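Lipase (Rhizopus chinensis, PDB 6A0W) probably hydrolyses the ester bonds of triacylglycerols, as other class 3 lipases of the alpha/beta-hydrolase fold do. Local coordinates at residues M183-Q187 with Y215-I221; L244-E249 with I261-E267. One frame throughout, in Å; residues are numbered along the deposited sequence.

Interaction 1: M183-Q187 with Y215-I221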
loop_
_atom_site.group_PDB
_atom_site.type_symbol
_atom_site.label_atom_id
_atom_site.label_comp_id
_atom_site.label_asym_id
_atom_site.label_seq_id
_atom_site.Cartn_x
_atom_site.Cartn_y
_atom_site.Cartn_z
ATOM N N MET A 183 4.548 -9.763 -5.054
ATOM C CA MET A 183 5.719 -10.367 -5.696
ATOM C C MET A 183 5.945 -11.872 -5.351
ATOM O O MET A 183 6.095 -12.711 -6.265
ATOM C CB MET A 183 6.954 -9.539 -5.364
ATOM C CG MET A 183 6.946 -8.130 -5.944
ATOM S SD MET A 183 6.789 -8.136 -7.736
ATOM C CE MET A 183 5.025 -7.909 -7.893
ATOM N N ASP A 184 5.625 -12.245 -4.116
ATOM C CA ASP A 184 5.719 -13.664 -3.678
ATOM C C ASP A 184 4.654 -14.526 -4.332
ATOM O O ASP A 184 4.912 -15.627 -4.847
ATOM C CB ASP A 184 5.596 -13.719 -2.134
ATOM C CG ASP A 184 6.174 -15.017 -1.510
ATOM O OD1 ASP A 184 6.934 -15.724 -2.179
ATOM O OD2 ASP A 184 5.822 -15.356 -0.364
ATOM N N LEU A 185 3.425 -14.044 -4.334
ATOM C CA LEU A 185 2.383 -14.711 -5.078
ATOM C C LEU A 185 2.763 -14.893 -6.562
ATOM O O LEU A 185 2.557 -15.971 -7.152
ATOM C CB LEU A 185 1.067 -13.936 -4.949
ATOM C CG LEU A 185 0.480 -14.014 -3.539
ATOM C CD1 LEU A 185 -0.543 -12.913 -3.268
ATOM C CD2 LEU A 185 -0.129 -15.405 -3.328
ATOM N N TYR A 186 3.250 -13.829 -7.194
ATOM C CA TYR A 186 3.682 -13.965 -8.582
ATOM C C TYR A 186 4.763 -15.069 -8.692
ATOM O O TYR A 186 4.808 -15.786 -9.688
ATOM C CB TYR A 186 4.205 -12.631 -9.125
ATOM C CG TYR A 186 4.904 -12.697 -10.478
ATOM C CD1 TYR A 186 4.190 -12.807 -11.670
ATOM C CD2 TYR A 186 6.272 -12.547 -10.554
ATOM C CE1 TYR A 186 4.849 -12.885 -12.905
ATOM C CE2 TYR A 186 6.944 -12.570 -11.772
ATOM C CZ TYR A 186 6.233 -12.720 -12.924
ATOM O OH TYR A 186 6.988 -12.726 -14.053
ATOM N N GLN A 187 5.704 -15.082 -7.752
ATOM C CA GLN A 187 6.847 -15.995 -7.835
ATOM C C GLN A 187 6.401 -17.424 -7.600
ATOM O O GLN A 187 6.759 -18.278 -8.363
ATOM C CB GLN A 187 7.961 -15.604 -6.876
ATOM C CG GLN A 187 8.710 -14.338 -7.254
ATOM C CD GLN A 187 9.183 -13.542 -6.068
ATOM O OE1 GLN A 187 9.094 -14.011 -4.940
ATOM N NE2 GLN A 187 9.743 -12.339 -6.309
ATOM N N TYR A 215 12.659 -4.927 -11.169
ATOM C CA TYR A 215 12.079 -6.255 -11.127
ATOM C C TYR A 215 10.551 -6.182 -11.007
ATOM O O TYR A 215 9.806 -6.913 -11.661
ATOM C CB TYR A 215 12.676 -7.087 -9.955
ATOM C CG TYR A 215 11.916 -8.377 -9.721
ATOM C CD1 TYR A 215 11.962 -9.410 -10.632
ATOM C CD2 TYR A 215 11.078 -8.515 -8.634
ATOM C CE1 TYR A 215 11.175 -10.548 -10.485
ATOM C CE2 TYR A 215 10.258 -9.610 -8.503
ATOM C CZ TYR A 215 10.326 -10.640 -9.396
ATOM O OH TYR A 215 9.539 -11.758 -9.190
ATOM N N VAL A 216 10.075 -5.389 -10.063
ATOM C CA VAL A 216 8.635 -5.306 -9.852
ATOM C C VAL A 216 7.924 -4.914 -11.163
ATOM O O VAL A 216 6.931 -5.531 -11.576
ATOM C CB VAL A 216 8.323 -4.267 -8.758
ATOM C CG1 VAL A 216 6.845 -3.918 -8.786
ATOM C CG2 VAL A 216 8.699 -4.823 -7.389
ATOM N N ASP A 217 8.473 -3.910 -11.818
ATOM C CA ASP A 217 7.960 -3.446 -13.128
ATOM C C ASP A 217 8.013 -4.540 -14.204
ATOM O O ASP A 217 7.055 -4.724 -14.938
ATOM C CB ASP A 217 8.765 -2.213 -13.578
ATOM C CG ASP A 217 8.341 -0.951 -12.878
ATOM O OD1 ASP A 217 7.271 -0.968 -12.206
ATOM O OD2 ASP A 217 9.074 0.070 -13.003
ATOM N N SER A 218 9.035 -5.397 -14.147
ATOM C CA SER A 218 9.195 -6.477 -15.126
ATOM C C SER A 218 8.171 -7.538 -14.993
ATOM O O SER A 218 7.932 -8.269 -15.943
ATOM C CB SER A 218 10.570 -7.137 -15.017
ATOM O OG SER A 218 10.704 -7.961 -13.877
ATOM N N THR A 219 7.549 -7.661 -13.824
ATOM C CA THR A 219 6.574 -8.735 -13.648
ATOM C C THR A 219 5.287 -8.436 -14.379
ATOM O O THR A 219 4.413 -9.330 -14.523
ATOM C CB THR A 219 6.203 -8.984 -12.156
ATOM O OG1 THR A 219 5.519 -7.845 -11.598
ATOM C CG2 THR A 219 7.450 -9.272 -11.298
ATOM N N GLY A 220 5.029 -7.153 -14.630
ATOM C CA GLY A 220 3.703 -6.778 -15.209
ATOM C C GLY A 220 2.533 -6.881 -14.241
ATOM O O GLY A 220 1.394 -6.580 -14.615
ATOM N N ILE A 221 2.777 -7.261 -12.982
ATOM C CA ILE A 221 1.696 -7.192 -11.979
ATOM C C ILE A 221 1.351 -5.710 -11.706
ATOM O O ILE A 221 2.218 -4.951 -11.261
ATOM C CB ILE A 221 2.096 -7.815 -10.623
ATOM C CG1 ILE A 221 2.449 -9.302 -10.808
ATOM C CG2 ILE A 221 0.941 -7.688 -9.598
ATOM C CD1 ILE A 221 1.343 -10.183 -11.357
#

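Interaction 2: L244-E249 with I261-E267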
loop_
_atom_site.group_PDB
_atom_site.type_symbol
_atom_site.label_atom_id
_atom_site.label_comp_id
_atom_site.label_asym_id
_atom_site.label_seq_id
_atom_site.Cartn_x
_atom_site.Cartn_y
_atom_site.Cartn_z
ATOM N N LEU A 244 13.854 3.161 -4.456
ATOM C CA LEU A 244 13.144 3.643 -5.651
ATOM C C LEU A 244 11.766 3.022 -5.745
ATOM O O LEU A 244 11.636 1.835 -5.503
ATOM C CB LEU A 244 13.929 3.319 -6.916
ATOM C CG LEU A 244 13.441 3.951 -8.220
ATOM C CD1 LEU A 244 13.645 5.459 -8.176
ATOM C CD2 LEU A 244 14.233 3.334 -9.380
ATOM N N HIS A 245 10.729 3.848 -5.962
ATOM C CA HIS A 245 9.368 3.332 -6.192
ATOM C C HIS A 245 9.198 2.822 -7.643
ATOM O O HIS A 245 9.202 3.612 -8.587
ATOM C CB HIS A 245 8.315 4.436 -6.013
ATOM C CG HIS A 245 8.028 4.837 -4.599
ATOM N ND1 HIS A 245 7.424 3.982 -3.691
ATOM C CD2 HIS A 245 8.000 6.064 -4.030
ATOM C CE1 HIS A 245 7.131 4.652 -2.590
ATOM N NE2 HIS A 245 7.446 5.924 -2.778
ATOM N N PRO A 246 8.764 1.579 -7.797
ATOM C CA PRO A 246 8.039 1.159 -8.969
ATOM C C PRO A 246 6.559 1.449 -8.832
ATOM O O PRO A 246 6.129 1.985 -7.824
ATOM C CB PRO A 246 8.277 -0.343 -8.962
ATOM C CG PRO A 246 8.267 -0.663 -7.506
ATOM C CD PRO A 246 8.853 0.500 -6.797
ATOM N N GLY A 247 5.775 1.041 -9.809
ATOM C CA GLY A 247 4.344 1.252 -9.759
ATOM C C GLY A 247 3.941 2.608 -10.333
ATOM O O GLY A 247 4.761 3.440 -10.726
ATOM N N VAL A 248 2.646 2.747 -10.487
ATOM C CA VAL A 248 2.031 3.913 -11.071
ATOM C C VAL A 248 1.385 4.764 -9.952
ATOM O O VAL A 248 0.494 4.307 -9.206
ATOM C CB VAL A 248 0.955 3.448 -12.065
ATOM C CG1 VAL A 248 0.143 4.654 -12.569
ATOM C CG2 VAL A 248 1.602 2.651 -13.210
ATOM N N GLU A 249 1.906 5.975 -9.785
ATOM C CA GLU A 249 1.409 6.913 -8.759
ATOM C C GLU A 249 0.082 7.585 -9.164
ATOM O O GLU A 249 -0.005 8.163 -10.257
ATOM C CB GLU A 249 2.479 7.992 -8.530
ATOM C CG GLU A 249 2.119 8.942 -7.391
ATOM C CD GLU A 249 3.156 9.993 -7.087
ATOM O OE1 GLU A 249 4.302 9.940 -7.612
ATOM O OE2 GLU A 249 2.823 10.817 -6.203
ATOM N N ILE A 261 -2.835 10.959 -12.363
ATOM C CA ILE A 261 -2.044 9.765 -12.613
ATOM C C ILE A 261 -0.765 10.058 -13.380
ATOM O O ILE A 261 -0.765 10.517 -14.527
ATOM C CB ILE A 261 -2.878 8.673 -13.299
ATOM C CG1 ILE A 261 -4.126 8.419 -12.500
ATOM C CG2 ILE A 261 -2.074 7.376 -13.518
ATOM C CD1 ILE A 261 -5.040 7.345 -13.080
ATOM N N CYS A 262 0.362 9.817 -12.729
ATOM C CA CYS A 262 1.625 9.799 -13.424
ATOM C C CYS A 262 1.829 8.376 -13.943
ATOM O O CYS A 262 2.185 7.482 -13.177
ATOM C CB CYS A 262 2.771 10.252 -12.518
ATOM S SG CYS A 262 2.802 12.039 -12.152
ATOM N N THR A 263 1.602 8.179 -15.244
ATOM C CA THR A 263 1.424 6.851 -15.821
ATOM C C THR A 263 2.728 6.047 -15.915
ATOM O O THR A 263 2.696 4.865 -16.184
ATOM C CB THR A 263 0.857 6.933 -17.258
ATOM O OG1 THR A 263 1.687 7.830 -18.009
ATOM C CG2 THR A 263 -0.579 7.406 -17.232
ATOM N N SER A 264 3.863 6.701 -15.788
ATOM C CA SER A 264 5.142 6.012 -15.788
ATOM C C SER A 264 5.257 5.028 -14.616
ATOM O O SER A 264 4.706 5.286 -13.550
ATOM C CB SER A 264 6.247 7.081 -15.697
ATOM O OG SER A 264 7.511 6.558 -15.259
ATOM N N ASN A 265 6.064 3.975 -14.759
ATOM C CA ASN A 265 6.150 2.924 -13.736
ATOM C C ASN A 265 7.402 3.038 -12.824
ATOM O O ASN A 265 7.766 2.102 -12.107
ATOM C CB ASN A 265 6.041 1.535 -14.376
ATOM C CG ASN A 265 7.191 1.231 -15.344
ATOM O OD1 ASN A 265 8.108 2.045 -15.542
ATOM N ND2 ASN A 265 7.148 0.049 -15.931
ATOM N N ILE A 266 8.082 4.174 -12.930
ATOM C CA ILE A 266 9.164 4.568 -12.050
ATOM C C ILE A 266 8.857 5.968 -11.593
ATOM O O ILE A 266 8.329 6.784 -12.356
ATOM C CB ILE A 266 10.520 4.563 -12.762
ATOM C CG1 ILE A 266 10.911 3.130 -13.112
ATOM C CG2 ILE A 266 11.619 5.191 -11.895
ATOM C CD1 ILE A 266 11.292 2.267 -11.935
ATOM N N GLU A 267 9.042 6.220 -10.304
ATOM C CA GLU A 267 8.559 7.472 -9.754
ATOM C C GLU A 267 9.070 8.673 -10.550
ATOM O O GLU A 267 10.244 8.744 -10.869
ATOM C CB GLU A 267 8.948 7.630 -8.288
ATOM C CG GLU A 267 10.419 7.511 -7.927
ATOM C CD GLU A 267 10.608 7.614 -6.418
ATOM O OE1 GLU A 267 10.367 8.713 -5.911
ATOM O OE2 GLU A 267 11.097 6.653 -5.784
HETATM O O HOH W 1 4.219 7.002 -11.353
#

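Interaction 1: M183-Q187 with Y215-I221
Met183 reaches from helix 173-188 into the angle between helix 210-218 and the turn that follows it. Bends at chi2 and chi3 (-58° and 96°) bring Met183 SD within 3.8 Å of Val216 CG2 and swing Met183 CE to 3.7 Å from Thr219 OG1. Ile221 CB also packs against Met183 CE, and Ile199 of strand 197-202 touches both side chains; Met183, Val216, Thr219 and Ile221 form the tightly packed, buried part. The sulfur meets the Tyr215 ring obliquely, a Met-aromatic contact. Thr219 OG1 donates to Val216 O and accepts from Ile221 N, which holds the threonine's rotation and sets Thr219 CG2 3.4 Å from Tyr186 CE2. Thr219 CB faces the Tyr186 ring in a CH-pi contact, 3.8 Å from the centroid and 15° off the normal, while Ile221 CD1 packs obliquely. Toward the partly exposed side the chemistry turns polar. Tyr215 OH lies at the edge of the Tyr186 ring, 3.6 Å from Tyr186 CD2, and receives Gln187 NE2 at 2.9 Å, nearly in the amide plane; the same nitrogen also bonds Tyr127. Two such neighbouring helices, the second leading through an ST turn at Thr219 toward strand 223-228, belong to the helical layer of an alpha/beta-hydrolase fold.

Interaction 2: L244-E249 with I261-E267
The mouth of the beta hairpin formed by strands 248-252 and 258-262, in the central sheet of the alpha/beta-hydrolase fold, is where 244-249 meets 261-267. Beyond the strands the two segments run side by side as loops. His245 and Glu267 hold the loop end: His245 O accepts from Glu267 N at 3.1 Å, and His245 N gives an almost straight bond (174°) to Glu267 OE2 at 2.8 Å. That oxygen is approached on its anti side, 24° out of the carboxylate plane. Chi1 of 55° puts Glu267 CG between its own N and carbonyl carbon, and the extended chain beyond carries the carboxylate back to His245. Arg206 forms a salt bridge with OE2 and Asn273 bonds OE1, so both oxygens are held. Leu244 CD1 lies against Glu267 CG, and Leu244 CD2 meets Ile266 CD1 at 4.0 Å, the two side chains crossing at about a right angle. Toward the strands, Val248 CG1 packs on Ile261 CG2 at 3.6 Å. Cys262, disulfide-bonded to Cys271, donates its N to Glu249 O at 3.0 Å. One water completes this end, accepting from Glu249 N at 3.0 Å and donating to Cys262 O at 2.8 Å.

How the interactions relate
Interaction 1 has mostly buried contact residues and none exposed; in interaction 2 burial lies mainly in 244-249, while 263-267 is more open, with Asn265 exposed. Helix 210-218 takes part in interaction 1 and touches interaction 2 through Asp217, which meets Pro246, Asn265 and Ile266 and accepts a weak hydrogen bond from Gly247 N. Strand 223-228, which follows 215-221 in the chain, also runs beside strand 248-252 in the sheet. Their chemistry reflects these places. Between the helices, sulfur, methyl groups and aromatic rings dominate, with one amide-to-phenol bond across. At the hairpin, backbone groups, a carboxylate and a water join the two segments, and a disulfide ties one segment to a following loop.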